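Aspartate-semialdehyde dehydrogenase (Thermus thermophilus, PDB 2YV3) catalyses, most likely with NADPH, the reductive dephosphorylation of L-aspartyl-4-phosphate to L-aspartate semialdehyde, the second step from aspartate towards lysine, methionine and threonine. Local coordinates at the interface of chains A and B. Coordinates in Å, arbitrary orientation; residue numbers count along the deposited sequence, not the author numbering. Chains: chain A/B, Aspartate-semialdehyde dehydrogenase.

Contact 1: the interface of chains A and B. Residues chain A 191, 193, 228, 230; chain B 239, 276-278, 292, 306.
A:Pro193 sets its pyrrolidine ring on the aromatic face of B:Phe306. This patch belongs to the dimer interface of the aspartate-semialdehyde dehydrogenase family, built here from the C-terminal dimerisation domains. A:Pro193 lies in a loop and buries 95 Å² against chain B. A:Pro193 CB sits over the centre of the phenyl ring, 3.4 Å from the B:Phe306 ring centroid, in a CH-pi contact. The two side chains cross at about a right angle. B:Phe306 is carried by strand 302-310. Its CG stands anti to the backbone N (chi1 -153°), which brings one ring face against A:Pro193 CB.

The CG-CD edge of the proline ring also meets a second aromatic residue. A:Pro193 CG lies 3.5 Å from B:Tyr276 CD1, on the ring, and CD is close to the same carbon. The two side chains cross obliquely. A:Pro193 CD also approaches the carbonyl oxygen of B:Pro277, a van der Waals contact. The proline is therefore held between the phenyl ring of one strand and the loop of B:Tyr276 and B:Pro277.

B:Arg292, on strand 288-295, comes to the backbone side of the same residue. Its chain bends at chi2 and chi3 and brings B:Arg292 NE, of the guanidinium group, to 3.2 Å from A:Pro193 O. The bond is weak, with an angle of 128° at the hydrogen. It adds at most a weak polar contact to a largely apolar patch.

Two valines of chain A extend the apolar surface. A:Val230 CG2 meets B:Phe306 CE1 at 3.9 Å, the side chains reaching tip to tip. A:Val191 CG2 touches B:Ala239 CB, its methyl group, at 3.9 Å. B:Ala239 lies on strand 237-246, next in sequence to B:His238, the predicted proton acceptor.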
loop_
_atom_site.group_PDB
_atom_site.type_symbol
_atom_site.label_atom_id
_atom_site.label_comp_id
_atom_site.label_asym_id
_atom_site.label_seq_id
_atom_site.Cartn_x
_atom_site.Cartn_y
_atom_site.Cartn_z
ATOM N N VAL A 191 6.098 -5.481 -3.823
ATOM C CA VAL A 191 4.983 -5.708 -2.931
ATOM C C VAL A 191 4.294 -6.980 -3.388
ATOM O O VAL A 191 4.237 -7.258 -4.586
ATOM C CB VAL A 191 4.014 -4.475 -2.882
ATOM C CG1 VAL A 191 4.768 -3.273 -2.354
ATOM C CG2 VAL A 191 3.403 -4.182 -4.262
ATOM N N PRO A 193 0.770 -8.843 -3.296
ATOM C CA PRO A 193 -0.651 -8.746 -2.940
ATOM C C PRO A 193 -1.116 -10.127 -2.461
ATOM O O PRO A 193 -2.137 -10.655 -2.881
ATOM C CB PRO A 193 -1.289 -8.319 -4.251
ATOM C CG PRO A 193 -0.454 -9.040 -5.247
ATOM C CD PRO A 193 0.941 -8.829 -4.758
ATOM N N THR A 228 -7.699 -5.649 1.225
ATOM C CA THR A 228 -6.650 -6.234 0.392
ATOM C C THR A 228 -5.372 -6.221 1.204
ATOM O O THR A 228 -4.788 -5.163 1.399
ATOM C CB THR A 228 -6.353 -5.413 -0.892
ATOM O OG1 THR A 228 -7.540 -5.269 -1.671
ATOM C CG2 THR A 228 -5.264 -6.129 -1.744
ATOM N N VAL A 230 -1.630 -6.451 1.695
ATOM C CA VAL A 230 -0.437 -6.416 0.864
ATOM C C VAL A 230 0.811 -6.320 1.716
ATOM O O VAL A 230 0.858 -5.556 2.676
ATOM C CB VAL A 230 -0.479 -5.279 -0.148
ATOM C CG1 VAL A 230 0.732 -5.392 -1.097
ATOM C CG2 VAL A 230 -1.792 -5.340 -0.925
ATOM N N ALA B 239 1.756 0.098 -7.831
ATOM C CA ALA B 239 0.713 -0.841 -7.455
ATOM C C ALA B 239 -0.518 -0.115 -6.931
ATOM O O ALA B 239 -0.422 0.984 -6.369
ATOM C CB ALA B 239 1.242 -1.808 -6.388
ATOM N N TYR B 276 0.020 -13.239 -9.257
ATOM C CA TYR B 276 -0.690 -11.947 -9.192
ATOM C C TYR B 276 0.359 -10.891 -9.541
ATOM O O TYR B 276 1.544 -11.187 -9.493
ATOM C CB TYR B 276 -1.242 -11.697 -7.785
ATOM C CG TYR B 276 -0.429 -12.407 -6.759
ATOM C CD1 TYR B 276 0.882 -12.019 -6.496
ATOM C CD2 TYR B 276 -0.914 -13.548 -6.149
ATOM C CE1 TYR B 276 1.685 -12.756 -5.667
ATOM C CE2 TYR B 276 -0.116 -14.295 -5.313
ATOM C CZ TYR B 276 1.182 -13.898 -5.082
ATOM O OH TYR B 276 1.979 -14.674 -4.294
ATOM N N PRO B 277 -0.061 -9.652 -9.892
ATOM C CA PRO B 277 0.864 -8.568 -10.251
ATOM C C PRO B 277 1.910 -8.262 -9.159
ATOM O O PRO B 277 1.657 -8.411 -7.966
ATOM C CB PRO B 277 -0.070 -7.376 -10.495
ATOM C CG PRO B 277 -1.398 -7.993 -10.798
ATOM C CD PRO B 277 -1.442 -9.134 -9.812
ATOM N N MET B 278 3.090 -7.839 -9.591
ATOM C CA MET B 278 4.178 -7.495 -8.687
ATOM C C MET B 278 5.108 -6.499 -9.380
ATOM O O MET B 278 5.496 -6.684 -10.529
ATOM C CB MET B 278 4.987 -8.743 -8.283
ATOM C CG MET B 278 4.195 -9.838 -7.572
ATOM S SD MET B 278 5.164 -10.851 -6.415
ATOM C CE MET B 278 6.016 -11.828 -7.503
ATOM N N ARG B 292 -5.901 -10.855 -8.895
ATOM C CA ARG B 292 -6.514 -10.820 -7.577
ATOM C C ARG B 292 -7.981 -10.421 -7.749
ATOM O O ARG B 292 -8.615 -9.929 -6.811
ATOM C CB ARG B 292 -5.785 -9.829 -6.664
ATOM C CG ARG B 292 -4.530 -10.391 -6.041
ATOM C CD ARG B 292 -4.830 -11.658 -5.255
ATOM N NE ARG B 292 -5.052 -11.396 -3.832
ATOM C CZ ARG B 292 -6.135 -10.826 -3.315
ATOM N NH1 ARG B 292 -7.131 -10.446 -4.091
ATOM N NH2 ARG B 292 -6.221 -10.642 -2.013
ATOM N N PHE B 306 -6.033 -6.212 -8.228
ATOM C CA PHE B 306 -4.723 -5.616 -7.996
ATOM C C PHE B 306 -4.205 -5.162 -9.372
ATOM O O PHE B 306 -4.391 -5.832 -10.376
ATOM C CB PHE B 306 -3.774 -6.638 -7.353
ATOM C CG PHE B 306 -2.697 -6.012 -6.530
ATOM C CD1 PHE B 306 -3.022 -5.227 -5.427
ATOM C CD2 PHE B 306 -1.356 -6.122 -6.899
ATOM C CE1 PHE B 306 -2.025 -4.554 -4.714
ATOM C CE2 PHE B 306 -0.362 -5.452 -6.190
ATOM C CZ PHE B 306 -0.696 -4.672 -5.106
#

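Contact 2: the interface of chains A and B. Residues chain A 149-151, 191, 228, 230; chain B 149-151, 191, 230, 232.
B:Tyr151 and A:Tyr151 stack face to face where strands 143-151 of chain A and 148-151 of chain B meet. The ring centroids are 4.4 Å apart and the planes differ by 21°. The overlap is offset, with each CE1 lying over the rim of the other ring.

From its CB, B:Tyr151 turns CG anti to the carbonyl carbon (chi1 -56°), and the ring reaches over to chain A. CG is near A:Tyr151 CE1. B:Tyr151 CD1 comes closer to A:Tyr151 CE1, at 3.5 Å. B:Tyr151 CE1 lies over A:Tyr151 CE1 and also packs on A:Val230 CB at 3.8 Å, and CZ meets A:Val230 CG2. At the tip, the phenol oxygen B:Tyr151 OH donates a hydrogen bond to A:Thr150 O at 3.2 Å. The donor sits above the carbonyl plane, 41° out of it.

The partner ring makes a similar, not identical, set of contacts. A:Tyr151 OH donates to B:Thr150 O at 2.6 Å, again from above the carbonyl plane. Its CZ meets B:Val230 CG2, and A:Tyr151 CD1 meets B:Val191 CG1 at 3.8 Å.

A phenylalanine in place of B:Tyr151 would lack the phenol oxygen and would probably leave A:Thr150 O without this partner across the interface and the ring tip less firmly fixed.

The reciprocal pair joins the two strands and is likely to help hold the two subunits of the homodimer together at this interface.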
loop_
_atom_site.group_PDB
_atom_site.type_symbol
_atom_site.label_atom_id
_atom_site.label_comp_id
_atom_site.label_asym_id
_atom_site.label_seq_id
_atom_site.Cartn_x
_atom_site.Cartn_y
_atom_site.Cartn_z
ATOM N N ALA A 149 -6.938 -1.204 2.583
ATOM C CA ALA A 149 -5.813 -1.614 1.754
ATOM C C ALA A 149 -4.664 -1.583 2.747
ATOM O O ALA A 149 -4.318 -0.547 3.317
ATOM C CB ALA A 149 -5.568 -0.633 0.637
ATOM N N THR A 150 -4.105 -2.762 2.950
ATOM C CA THR A 150 -3.034 -3.014 3.888
ATOM C C THR A 150 -1.660 -2.857 3.270
ATOM O O THR A 150 -1.448 -3.190 2.114
ATOM C CB THR A 150 -3.220 -4.452 4.453
ATOM O OG1 THR A 150 -3.791 -4.389 5.764
ATOM C CG2 THR A 150 -1.930 -5.208 4.465
ATOM N N TYR A 151 -0.746 -2.322 4.066
ATOM C CA TYR A 151 0.656 -2.104 3.709
ATOM C C TYR A 151 1.374 -2.857 4.842
ATOM O O TYR A 151 1.985 -2.250 5.714
ATOM C CB TYR A 151 1.006 -0.599 3.774
ATOM C CG TYR A 151 0.277 0.289 2.767
ATOM C CD1 TYR A 151 0.926 0.778 1.637
ATOM C CD2 TYR A 151 -1.068 0.580 2.918
ATOM C CE1 TYR A 151 0.245 1.522 0.685
ATOM C CE2 TYR A 151 -1.755 1.321 1.978
ATOM C CZ TYR A 151 -1.109 1.787 0.865
ATOM O OH TYR A 151 -1.798 2.497 -0.088
ATOM N N VAL A 191 6.098 -5.481 -3.823
ATOM C CA VAL A 191 4.983 -5.708 -2.931
ATOM C C VAL A 191 4.294 -6.980 -3.388
ATOM O O VAL A 191 4.237 -7.258 -4.586
ATOM C CB VAL A 191 4.014 -4.475 -2.882
ATOM C CG1 VAL A 191 4.768 -3.273 -2.354
ATOM C CG2 VAL A 191 3.403 -4.182 -4.262
ATOM N N THR A 228 -7.699 -5.649 1.225
ATOM C CA THR A 228 -6.650 -6.234 0.392
ATOM C C THR A 228 -5.372 -6.221 1.204
ATOM O O THR A 228 -4.788 -5.163 1.399
ATOM C CB THR A 228 -6.353 -5.413 -0.892
ATOM O OG1 THR A 228 -7.540 -5.269 -1.671
ATOM C CG2 THR A 228 -5.264 -6.129 -1.744
ATOM N N VAL A 230 -1.630 -6.451 1.695
ATOM C CA VAL A 230 -0.437 -6.416 0.864
ATOM C C VAL A 230 0.811 -6.320 1.716
ATOM O O VAL A 230 0.858 -5.556 2.676
ATOM C CB VAL A 230 -0.479 -5.279 -0.148
ATOM C CG1 VAL A 230 0.732 -5.392 -1.097
ATOM C CG2 VAL A 230 -1.792 -5.340 -0.925
ATOM N N ALA B 149 -6.213 2.493 -3.319
ATOM C CA ALA B 149 -5.124 2.737 -2.370
ATOM C C ALA B 149 -3.834 2.422 -3.107
ATOM O O ALA B 149 -3.403 1.271 -3.195
ATOM C CB ALA B 149 -5.266 1.842 -1.182
ATOM N N THR B 150 -3.251 3.475 -3.662
ATOM C CA THR B 150 -2.020 3.423 -4.434
ATOM C C THR B 150 -0.802 3.024 -3.585
ATOM O O THR B 150 -0.762 3.270 -2.380
ATOM C CB THR B 150 -1.782 4.831 -5.120
ATOM O OG1 THR B 150 -1.532 4.669 -6.517
ATOM C CG2 THR B 150 -0.604 5.553 -4.490
ATOM N N TYR B 151 0.158 2.388 -4.257
ATOM C CA TYR B 151 1.446 1.939 -3.724
ATOM C C TYR B 151 2.417 2.433 -4.811
ATOM O O TYR B 151 2.980 1.626 -5.556
ATOM C CB TYR B 151 1.559 0.400 -3.672
ATOM C CG TYR B 151 0.490 -0.324 -2.895
ATOM C CD1 TYR B 151 0.788 -1.002 -1.711
ATOM C CD2 TYR B 151 -0.827 -0.290 -3.307
ATOM C CE1 TYR B 151 -0.223 -1.622 -0.949
ATOM C CE2 TYR B 151 -1.839 -0.903 -2.562
ATOM C CZ TYR B 151 -1.540 -1.562 -1.391
ATOM O OH TYR B 151 -2.568 -2.138 -0.674
ATOM N N VAL B 191 6.604 3.751 4.467
ATOM C CA VAL B 191 5.560 4.204 3.545
ATOM C C VAL B 191 5.258 5.652 3.903
ATOM O O VAL B 191 5.230 6.003 5.081
ATOM C CB VAL B 191 4.223 3.401 3.664
ATOM C CG1 VAL B 191 4.255 2.198 2.778
ATOM C CG2 VAL B 191 3.969 3.002 5.096
ATOM N N VAL B 230 0.221 6.619 -1.659
ATOM C CA VAL B 230 1.349 6.341 -0.781
ATOM C C VAL B 230 2.561 5.923 -1.584
ATOM O O VAL B 230 2.457 5.133 -2.522
ATOM C CB VAL B 230 1.013 5.192 0.221
ATOM C CG1 VAL B 230 2.135 5.026 1.240
ATOM C CG2 VAL B 230 -0.333 5.470 0.931
ATOM N N VAL B 232 5.903 3.935 -1.742
ATOM C CA VAL B 232 6.486 2.763 -1.100
ATOM C C VAL B 232 7.911 2.576 -1.577
ATOM O O VAL B 232 8.286 3.022 -2.654
ATOM C CB VAL B 232 5.655 1.477 -1.381
ATOM C CG1 VAL B 232 4.196 1.748 -1.109
ATOM C CG2 VAL B 232 5.877 0.990 -2.798
#

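Contact 1 and contact 2 are neighbouring patches of one two-fold dimer interface. The centres of their C-alpha atoms are about 9 Å apart. They share A:Val191, A:Thr228 and A:Val230, so two separate segments of chain A, at 191 and at 228-230, serve both. Contact 2 brings together largely the same residues from both chains, whereas contact 1 joins different ones and has a twin with the chains exchanged. The predicted proton acceptor His238 lies about 9 Å from each centre, in chain B for contact 1 and chain A for contact 2. This closeness may help dimer packing support both active sites, though the structure alone does not show it.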